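Local coordinates for sigma regulatory family protein-PP2C phosphatase (Chlamydia trachomatis serovar L2, PDB 6MAB) that probably senses TCA-cycle intermediates as the periplasmic domain of a membrane-bound regulatory protein that is probably a phosphatase, at residues A[33-38]-A[130-135]; A[71-76]-A[147-152]. All coordinates share one frame; numbering follows the deposited sequence.

Interaction 1: residues A[33-38]-A[130-135]; sequences PLNIDI and LQTNIF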
ATOM      1  N   PRO A  33      -7.732   2.431   5.727  1.00 17.33           N
ATOM      2  CA  PRO A  33      -7.689   1.677   6.992  1.00 18.63           C
ATOM      3  C   PRO A  33      -9.053   1.571   7.669  1.00 18.32           C
ATOM      4  O   PRO A  33      -9.270   2.066   8.789  1.00 20.70           O
ATOM      5  CB  PRO A  33      -6.670   2.483   7.804  1.00 23.87           C
ATOM      6  CG  PRO A  33      -6.945   3.909   7.403  1.00 25.13           C
ATOM      7  CD  PRO A  33      -7.279   3.824   5.921  1.00 19.68           C
ATOM      8  N   LEU A  34      -9.975   0.889   6.990  1.00 19.92           N
ATOM      9  CA  LEU A  34     -11.351   0.689   7.446  1.00 20.92           C
ATOM     10  C   LEU A  34     -11.545  -0.653   8.163  1.00 15.71           C
ATOM     11  O   LEU A  34     -12.664  -1.205   8.173  1.00 16.94           O
ATOM     12  CB  LEU A  34     -12.297   0.806   6.262  1.00 22.01           C
ATOM     13  CG  LEU A  34     -12.223   2.154   5.525  1.00 29.46           C
ATOM     14  CD1 LEU A  34     -13.217   2.178   4.365  1.00 30.65           C
ATOM     15  CD2 LEU A  34     -12.453   3.331   6.474  1.00 33.66           C
ATOM     16  N   ASN A  35     -10.483  -1.123   8.828  1.00 17.57           N
ATOM     17  CA  ASN A  35     -10.490  -2.393   9.540  1.00 16.06           C
ATOM     18  C   ASN A  35     -11.660  -2.512  10.505  1.00 15.81           C
ATOM     19  O   ASN A  35     -12.325  -3.553  10.553  1.00 17.42           O
ATOM     20  CB  ASN A  35      -9.181  -2.559  10.281  1.00 14.03           C
ATOM     21  CG  ASN A  35      -7.975  -2.505   9.347  1.00 17.75           C
ATOM     22  OD1 ASN A  35      -7.694  -1.464   8.739  1.00 17.07           O
ATOM     23  ND2 ASN A  35      -7.259  -3.626   9.235  1.00 16.21           N
ATOM     24  N   ILE A  36     -11.902  -1.475  11.314  1.00 16.57           N
ATOM     25  CA  ILE A  36     -12.946  -1.574  12.322  1.00 15.50           C
ATOM     26  C   ILE A  36     -14.288  -1.843  11.667  1.00 18.00           C
ATOM     27  O   ILE A  36     -15.068  -2.685  12.135  1.00 18.49           O
ATOM     28  CB  ILE A  36     -12.983  -0.299  13.175  1.00 19.10           C
ATOM     29  CG1 ILE A  36     -11.768  -0.278  14.093  1.00 24.31           C
ATOM     30  CG2 ILE A  36     -14.278  -0.254  13.994  1.00 27.88           C
ATOM     31  CD1 ILE A  36     -11.755   0.971  15.033  1.00 27.46           C
ATOM     32  N   ASP A  37     -14.601  -1.093  10.606  1.00 20.45           N
ATOM     33  CA  ASP A  37     -15.905  -1.222   9.966  1.00 19.09           C
ATOM     34  C   ASP A  37     -16.058  -2.583   9.299  1.00 17.89           C
ATOM     35  O   ASP A  37     -17.145  -3.170   9.321  1.00 18.38           O
ATOM     36  CB  ASP A  37     -16.124  -0.097   8.947  1.00 19.37           C
ATOM     37  CG  ASP A  37     -16.395   1.251   9.598  1.00 34.48           C
ATOM     38  OD1 ASP A  37     -16.744   1.269  10.790  1.00 36.53           O
ATOM     39  OD2 ASP A  37     -16.267   2.284   8.902  1.00 43.94           O
ATOM     40  N   ILE A  38     -14.978  -3.098   8.690  1.00 17.86           N
ATOM     41  CA  ILE A  38     -15.019  -4.411   8.065  1.00 15.09           C
ATOM     42  C   ILE A  38     -15.215  -5.511   9.104  1.00 19.50           C
ATOM     43  O   ILE A  38     -16.027  -6.422   8.900  1.00 19.64           O
ATOM     44  CB  ILE A  38     -13.740  -4.627   7.235  1.00 16.65           C
ATOM     45  CG1 ILE A  38     -13.741  -3.668   6.048  1.00 19.97           C
ATOM     46  CG2 ILE A  38     -13.670  -6.062   6.736  1.00 21.84           C
ATOM     47  CD1 ILE A  38     -12.408  -3.588   5.358  1.00 21.49           C
ATOM     48  N   LEU A 130      -5.591  -5.596   4.465  1.00 15.61           N
ATOM     49  CA  LEU A 130      -6.041  -5.271   5.814  1.00 15.41           C
ATOM     50  C   LEU A 130      -6.037  -6.537   6.658  1.00 16.23           C
ATOM     51  O   LEU A 130      -6.564  -7.571   6.240  1.00 18.19           O
ATOM     52  CB  LEU A 130      -7.433  -4.663   5.787  1.00 15.73           C
ATOM     53  CG  LEU A 130      -7.457  -3.156   5.585  1.00 18.08           C
ATOM     54  CD1 LEU A 130      -6.838  -2.745   4.255  1.00 20.36           C
ATOM     55  CD2 LEU A 130      -8.873  -2.615   5.700  1.00 18.47           C
ATOM     56  N   GLN A 131      -5.380  -6.465   7.810  1.00 15.50           N
ATOM     57  CA  GLN A 131      -5.312  -7.566   8.754  1.00 13.68           C
ATOM     58  C   GLN A 131      -5.761  -7.065  10.106  1.00 15.66           C
ATOM     59  O   GLN A 131      -5.260  -6.036  10.569  1.00 16.67           O
ATOM     60  CB  GLN A 131      -3.890  -8.120   8.810  1.00 17.55           C
ATOM     61  CG  GLN A 131      -3.461  -8.607   7.447  1.00 17.06           C
ATOM     62  CD  GLN A 131      -2.051  -9.197   7.401  1.00 17.32           C
ATOM     63  OE1 GLN A 131      -1.437  -9.490   8.431  1.00 19.41           O
ATOM     64  NE2 GLN A 131      -1.552  -9.397   6.186  1.00 22.81           N
ATOM     65  N   THR A 132      -6.713  -7.775  10.707  1.00 15.66           N
ATOM     66  CA  THR A 132      -7.299  -7.394  11.984  1.00 14.99           C
ATOM     67  C   THR A 132      -7.308  -8.581  12.942  1.00 17.88           C
ATOM     68  O   THR A 132      -7.795  -9.662  12.594  1.00 19.41           O
ATOM     69  CB  THR A 132      -8.704  -6.869  11.756  1.00 14.99           C
ATOM     70  OG1 THR A 132      -8.634  -5.748  10.871  1.00 17.27           O
ATOM     71  CG2 THR A 132      -9.359  -6.453  13.084  1.00 19.20           C
ATOM     72  N   ASN A 133      -6.787  -8.374  14.152  1.00 17.41           N
ATOM     73  CA  ASN A 133      -6.714  -9.452  15.125  1.00 20.34           C
ATOM     74  C   ASN A 133      -8.102  -9.784  15.674  1.00 21.49           C
ATOM     75  O   ASN A 133      -8.921  -8.899  15.947  1.00 21.33           O
ATOM     76  CB  ASN A 133      -5.758  -9.089  16.266  1.00 19.18           C
ATOM     77  CG  ASN A 133      -4.342  -9.465  15.975  1.00 23.18           C
ATOM     78  OD1 ASN A 133      -4.070 -10.489  15.335  1.00 25.41           O
ATOM     79  ND2 ASN A 133      -3.417  -8.651  16.444  1.00 28.47           N
ATOM     80  N   ILE A 134      -8.367 -11.079  15.794  1.00 18.83           N
ATOM     81  CA  ILE A 134      -9.581 -11.598  16.411  1.00 21.84           C
ATOM     82  C   ILE A 134      -9.173 -12.011  17.821  1.00 25.71           C
ATOM     83  O   ILE A 134      -8.507 -13.033  18.024  1.00 25.37           O
ATOM     84  CB  ILE A 134     -10.174 -12.752  15.597  1.00 24.80           C
ATOM     85  CG1 ILE A 134     -10.594 -12.226  14.207  1.00 24.99           C
ATOM     86  CG2 ILE A 134     -11.356 -13.381  16.336  1.00 24.42           C
ATOM     87  CD1 ILE A 134     -10.841 -13.333  13.194  1.00 34.61           C
ATOM     88  N   PHE A 135      -9.532 -11.176  18.786  1.00 24.63           N
ATOM     89  CA  PHE A 135      -9.146 -11.347  20.181  1.00 27.16           C
ATOM     90  C   PHE A 135     -10.225 -12.118  20.922  1.00 31.16           C
ATOM     91  O   PHE A 135     -11.416 -11.795  20.815  1.00 28.73           O
ATOM     92  CB  PHE A 135      -8.952  -9.992  20.875  1.00 27.70           C
ATOM     93  CG  PHE A 135      -7.770  -9.198  20.381  1.00 22.79           C
ATOM     94  CD1 PHE A 135      -6.481  -9.623  20.623  1.00 26.09           C
ATOM     95  CD2 PHE A 135      -7.950  -8.020  19.683  1.00 22.62           C
ATOM     96  CE1 PHE A 135      -5.394  -8.891  20.183  1.00 28.56           C
ATOM     97  CE2 PHE A 135      -6.856  -7.281  19.224  1.00 21.88           C
ATOM     98  CZ  PHE A 135      -5.581  -7.716  19.496  1.00 25.56           C
TER
HETATM   99  O   HOH W   1     -10.959  -6.030   9.521  1.00 19.85           O
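Leu130 and Thr132 of strand 126-135 meet Asn35 and Ile38 in the first turn of helix 35-45, where the helix packs across an antiparallel sheet with the 2-1-5-4-3 strand order of PAS-like Cache sensor domains. Leu34 occupies the N-cap position, and its carbonyl takes up the amide of Ile38 to start the helical bonding. Leu130 sends CB toward the helix, and CD2 does most of the touching. It lies 3.7 Å from Ile38 CD1, the two side chains crossing at about a right angle, and also reaches the amide of Asn35, with Leu130 CD2 3.5 Å from Asn35 OD1. This oxygen sits against the Leu130 methyl, buried by the contact and with no hydrogen-bonding partner in the model. Gln131 turns its side chain to the other face of the sheet, where its amide is bound by Glu104 O and Phe106 N; Gln131 O lies 3.4 Å from Asn35 ND2. Thr132 again faces the helix. Its OG1 accepts a hydrogen bond from Asn35 ND2 of 3.0 Å, fairly straight at 161° and within 3° of the amide plane. Asn35 places CG beside its backbone N and anti to its carbonyl carbon (chi1 -58°), and ND2 is directed at the strand, where it also donates to Leu114 O of strand 113-119. Thus one amide nitrogen ties the start of the helix to two adjacent strands and fixes the rotation of the group. The Thr132 hydroxyl has a second link through a water molecule, which lies 2.7 Å from Thr132 OG1 and donates a 3.0 Å hydrogen bond to Asn35 O.

Interaction 2: residues A[71-76]-A[147-152]; sequences TYKEIS and YTLSDT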
ATOM      1  N   THR A  71     -17.290  -7.529  -3.878  1.00 29.52           N
ATOM      2  CA  THR A  71     -16.741  -6.311  -3.300  1.00 36.58           C
ATOM      3  C   THR A  71     -15.329  -6.451  -2.752  1.00 32.31           C
ATOM      4  O   THR A  71     -14.665  -5.428  -2.541  1.00 36.54           O
ATOM      5  CB  THR A  71     -17.676  -5.791  -2.197  1.00 29.52           C
ATOM      6  OG1 THR A  71     -17.879  -6.802  -1.198  1.00 33.31           O
ATOM      7  CG2 THR A  71     -19.013  -5.414  -2.812  1.00 36.12           C
ATOM      8  N   TYR A  72     -14.847  -7.665  -2.526  1.00 26.48           N
ATOM      9  CA  TYR A  72     -13.481  -7.905  -2.089  1.00 21.49           C
ATOM     10  C   TYR A  72     -12.832  -8.912  -3.017  1.00 25.61           C
ATOM     11  O   TYR A  72     -13.495  -9.827  -3.512  1.00 28.31           O
ATOM     12  CB  TYR A  72     -13.448  -8.431  -0.659  1.00 22.83           C
ATOM     13  CG  TYR A  72     -13.828  -7.376   0.331  1.00 26.30           C
ATOM     14  CD1 TYR A  72     -12.873  -6.513   0.833  1.00 29.59           C
ATOM     15  CD2 TYR A  72     -15.142  -7.203   0.726  1.00 36.11           C
ATOM     16  CE1 TYR A  72     -13.205  -5.528   1.728  1.00 29.39           C
ATOM     17  CE2 TYR A  72     -15.484  -6.215   1.635  1.00 32.14           C
ATOM     18  CZ  TYR A  72     -14.507  -5.386   2.126  1.00 30.33           C
ATOM     19  OH  TYR A  72     -14.812  -4.379   3.000  1.00 34.34           O
ATOM     20  N   LYS A  73     -11.533  -8.747  -3.265  1.00 23.79           N
ATOM     21  CA  LYS A  73     -10.817  -9.835  -3.911  1.00 26.38           C
ATOM     22  C   LYS A  73     -10.765 -11.047  -2.996  1.00 25.76           C
ATOM     23  O   LYS A  73     -10.845 -12.185  -3.468  1.00 27.37           O
ATOM     24  CB  LYS A  73      -9.413  -9.387  -4.311  1.00 23.59           C
ATOM     25  CG  LYS A  73      -8.568 -10.529  -4.898  1.00 35.32           C
ATOM     26  CD  LYS A  73      -7.170 -10.073  -5.309  1.00 36.42           C
ATOM     27  CE  LYS A  73      -6.392 -11.214  -5.953  1.00 41.77           C
ATOM     28  NZ  LYS A  73      -6.665 -11.268  -7.403  1.00 44.21           N
ATOM     29  N   GLU A  74     -10.669 -10.819  -1.689  1.00 21.80           N
ATOM     30  CA  GLU A  74     -10.629 -11.898  -0.715  1.00 24.81           C
ATOM     31  C   GLU A  74     -11.021 -11.354   0.641  1.00 21.66           C
ATOM     32  O   GLU A  74     -10.519 -10.308   1.061  1.00 22.85           O
ATOM     33  CB  GLU A  74      -9.219 -12.513  -0.624  1.00 24.78           C
ATOM     34  CG  GLU A  74      -9.073 -13.636   0.412  1.00 30.47           C
ATOM     35  CD  GLU A  74      -7.680 -14.266   0.404  1.00 31.67           C
ATOM     36  OE1 GLU A  74      -7.052 -14.243  -0.668  1.00 30.58           O
ATOM     37  OE2 GLU A  74      -7.216 -14.774   1.457  1.00 23.65           O
ATOM     38  N   ILE A  75     -11.887 -12.075   1.336  1.00 20.12           N
ATOM     39  CA  ILE A  75     -11.996 -11.927   2.775  1.00 18.93           C
ATOM     40  C   ILE A  75     -11.849 -13.310   3.402  1.00 19.60           C
ATOM     41  O   ILE A  75     -12.534 -14.256   2.996  1.00 25.66           O
ATOM     42  CB  ILE A  75     -13.319 -11.249   3.180  1.00 20.39           C
ATOM     43  CG1 ILE A  75     -13.419 -11.204   4.688  1.00 22.80           C
ATOM     44  CG2 ILE A  75     -14.502 -11.985   2.602  1.00 32.59           C
ATOM     45  CD1 ILE A  75     -14.453 -10.218   5.162  1.00 31.99           C
ATOM     46  N   SER A  76     -10.915 -13.437   4.357  1.00 22.56           N
ATOM     47  CA  SER A  76     -10.553 -14.724   4.943  1.00 23.24           C
ATOM     48  C   SER A  76     -10.463 -14.645   6.462  1.00 17.98           C
ATOM     49  O   SER A  76      -9.944 -13.678   7.013  1.00 21.20           O
ATOM     50  CB  SER A  76      -9.201 -15.218   4.405  1.00 22.62           C
ATOM     51  OG  SER A  76      -9.285 -15.509   3.025  1.00 23.13           O
ATOM     52  N   TYR A 147      -8.506 -11.252   7.374  1.00 16.62           N
ATOM     53  CA  TYR A 147      -7.614 -10.862   6.299  1.00 16.63           C
ATOM     54  C   TYR A 147      -8.453 -10.463   5.087  1.00 20.09           C
ATOM     55  O   TYR A 147      -9.257 -11.264   4.607  1.00 18.60           O
ATOM     56  CB  TYR A 147      -6.719 -12.060   5.997  1.00 16.22           C
ATOM     57  CG  TYR A 147      -5.714 -11.920   4.873  1.00 16.78           C
ATOM     58  CD1 TYR A 147      -6.079 -12.145   3.564  1.00 18.11           C
ATOM     59  CD2 TYR A 147      -4.383 -11.624   5.143  1.00 18.62           C
ATOM     60  CE1 TYR A 147      -5.138 -12.046   2.522  1.00 17.60           C
ATOM     61  CE2 TYR A 147      -3.442 -11.523   4.113  1.00 18.76           C
ATOM     62  CZ  TYR A 147      -3.830 -11.744   2.816  1.00 18.44           C
ATOM     63  OH  TYR A 147      -2.909 -11.666   1.786  1.00 22.91           O
ATOM     64  N   THR A 148      -8.287  -9.228   4.604  1.00 16.36           N
ATOM     65  CA  THR A 148      -9.012  -8.781   3.419  1.00 16.11           C
ATOM     66  C   THR A 148      -8.063  -8.162   2.394  1.00 17.62           C
ATOM     67  O   THR A 148      -7.054  -7.518   2.734  1.00 17.15           O
ATOM     68  CB  THR A 148     -10.145  -7.798   3.729  1.00 20.03           C
ATOM     69  OG1 THR A 148      -9.627  -6.671   4.410  1.00 21.12           O
ATOM     70  CG2 THR A 148     -11.216  -8.450   4.590  1.00 21.67           C
ATOM     71  N   LEU A 149      -8.405  -8.407   1.127  1.00 17.76           N
ATOM     72  CA  LEU A 149      -7.746  -7.841  -0.044  1.00 15.95           C
ATOM     73  C   LEU A 149      -8.783  -7.101  -0.880  1.00 19.51           C
ATOM     74  O   LEU A 149      -9.807  -7.682  -1.252  1.00 18.90           O
ATOM     75  CB  LEU A 149      -7.105  -8.937  -0.899  1.00 17.55           C
ATOM     76  CG  LEU A 149      -6.083  -9.864  -0.253  1.00 17.96           C
ATOM     77  CD1 LEU A 149      -5.639 -10.930  -1.257  1.00 20.70           C
ATOM     78  CD2 LEU A 149      -4.870  -9.105   0.287  1.00 17.80           C
ATOM     79  N   SER A 150      -8.513  -5.830  -1.163  1.00 15.94           N
ATOM     80  CA  SER A 150      -9.393  -4.958  -1.929  1.00 20.37           C
ATOM     81  C   SER A 150      -8.610  -4.291  -3.066  1.00 21.33           C
ATOM     82  O   SER A 150      -7.530  -3.724  -2.842  1.00 20.35           O
ATOM     83  CB  SER A 150     -10.017  -3.896  -0.966  1.00 24.64           C
ATOM     84  OG  SER A 150     -10.585  -2.809  -1.654  1.00 45.64           O
ATOM     85  N   ASP A 151      -9.139  -4.366  -4.294  1.00 20.28           N
ATOM     86  CA  ASP A 151      -8.492  -3.679  -5.408  1.00 18.46           C
ATOM     87  C   ASP A 151      -8.573  -2.174  -5.176  1.00 19.90           C
ATOM     88  O   ASP A 151      -9.663  -1.634  -4.953  1.00 22.86           O
ATOM     89  CB  ASP A 151      -9.162  -4.057  -6.718  1.00 24.82           C
ATOM     90  CG  ASP A 151      -8.326  -3.710  -7.932  1.00 26.40           C
ATOM     91  OD1 ASP A 151      -7.582  -2.716  -7.892  1.00 21.20           O
ATOM     92  OD2 ASP A 151      -8.425  -4.443  -8.946  1.00 24.53           O
ATOM     93  N   THR A 152      -7.428  -1.497  -5.202  1.00 20.29           N
ATOM     94  CA  THR A 152      -7.393  -0.061  -4.967  1.00 18.83           C
ATOM     95  C   THR A 152      -7.557   0.781  -6.226  1.00 18.49           C
ATOM     96  O   THR A 152      -7.414   2.005  -6.143  1.00 19.99           O
ATOM     97  CB  THR A 152      -6.098   0.339  -4.277  1.00 20.64           C
ATOM     98  OG1 THR A 152      -4.990   0.124  -5.161  1.00 24.19           O
ATOM     99  CG2 THR A 152      -5.920  -0.454  -2.992  1.00 26.29           C
TER
HETATM  100  O   HOH W   2     -13.463  -3.457  -0.964  1.00 48.05           O
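A classic beta bulge opens the antiparallel pairing of strands 74-80 and 142-151: two consecutive residues, Lys73 and Glu74, stand opposite the single residue Leu149 and direct their amides at its carbonyl. The bond from Lys73 N to Leu149 O is short at 2.9 Å but bent to 124° and weak, whereas that from Glu74 N is longer and straighter. Beyond the bulge the ladder becomes regular. Glu74 O accepts from Leu149 N at 2.8 Å, and Ser76 and Tyr147 form a second hydrogen-bonded pair; the Tyr147 N to Ser76 O bond is nearly straight. Between them lies the non-hydrogen-bonded pair Ile75 and Thr148, whose side chains run alongside each other, with Ile75 CG1 3.5 Å from Thr148 CG2. This face is covered by helix 35-45 through Ile38 and Phe42. On the other face Glu74 lies beside Leu149. Its CG is anti to the backbone N (chi1 178°), and the extended chain beyond carries the carboxylate outward, Glu74 OE1 coming 3.6 Å from Leu149 CD1. Glu74 and Tyr147 cross at a slant, carboxylate and ring planes 41° apart, with Glu74 OE2 3.6 Å from Tyr147 CD1. Ser76 OG donates to Glu74 OE2 at 2.7 Å on its anti side, somewhat out of the carboxylate plane. Tyr101 OH also bonds OE2 and Arg93 forms a salt bridge with OE1, so the carboxylate is gripped at both oxygens and its charge is probably stabilised. Before the bulge, the Tyr72 ring has Leu149 O at its edge and, above one face toward the rim, a water that donates to Thr71 O and lies 3.0 Å from Ser150 OG. Such central pairing of first and last strands in a 2-1-5-4-3 sheet is a hallmark of the PAS-like Cache fold.

From the N terminus the chain passes residues 33-38 at the start of helix 35-45, then 71-76 at the first strand of the sheet. Interaction 1 closes its loop when strand 126-135 returns to the helix, and interaction 2 closes only after the following turn, when strand 142-151 comes back to strand 74-80. The two loops therefore cross. The strands 126-135 and 142-151 are sheet neighbours, joined directly by a probable hydrogen bond of 2.9 Å between Leu130 O and Thr148 N. Ile38 of interaction 1 also packs on Tyr72 and Thr148 of interaction 2, so the two contacts share one helix-sheet interface.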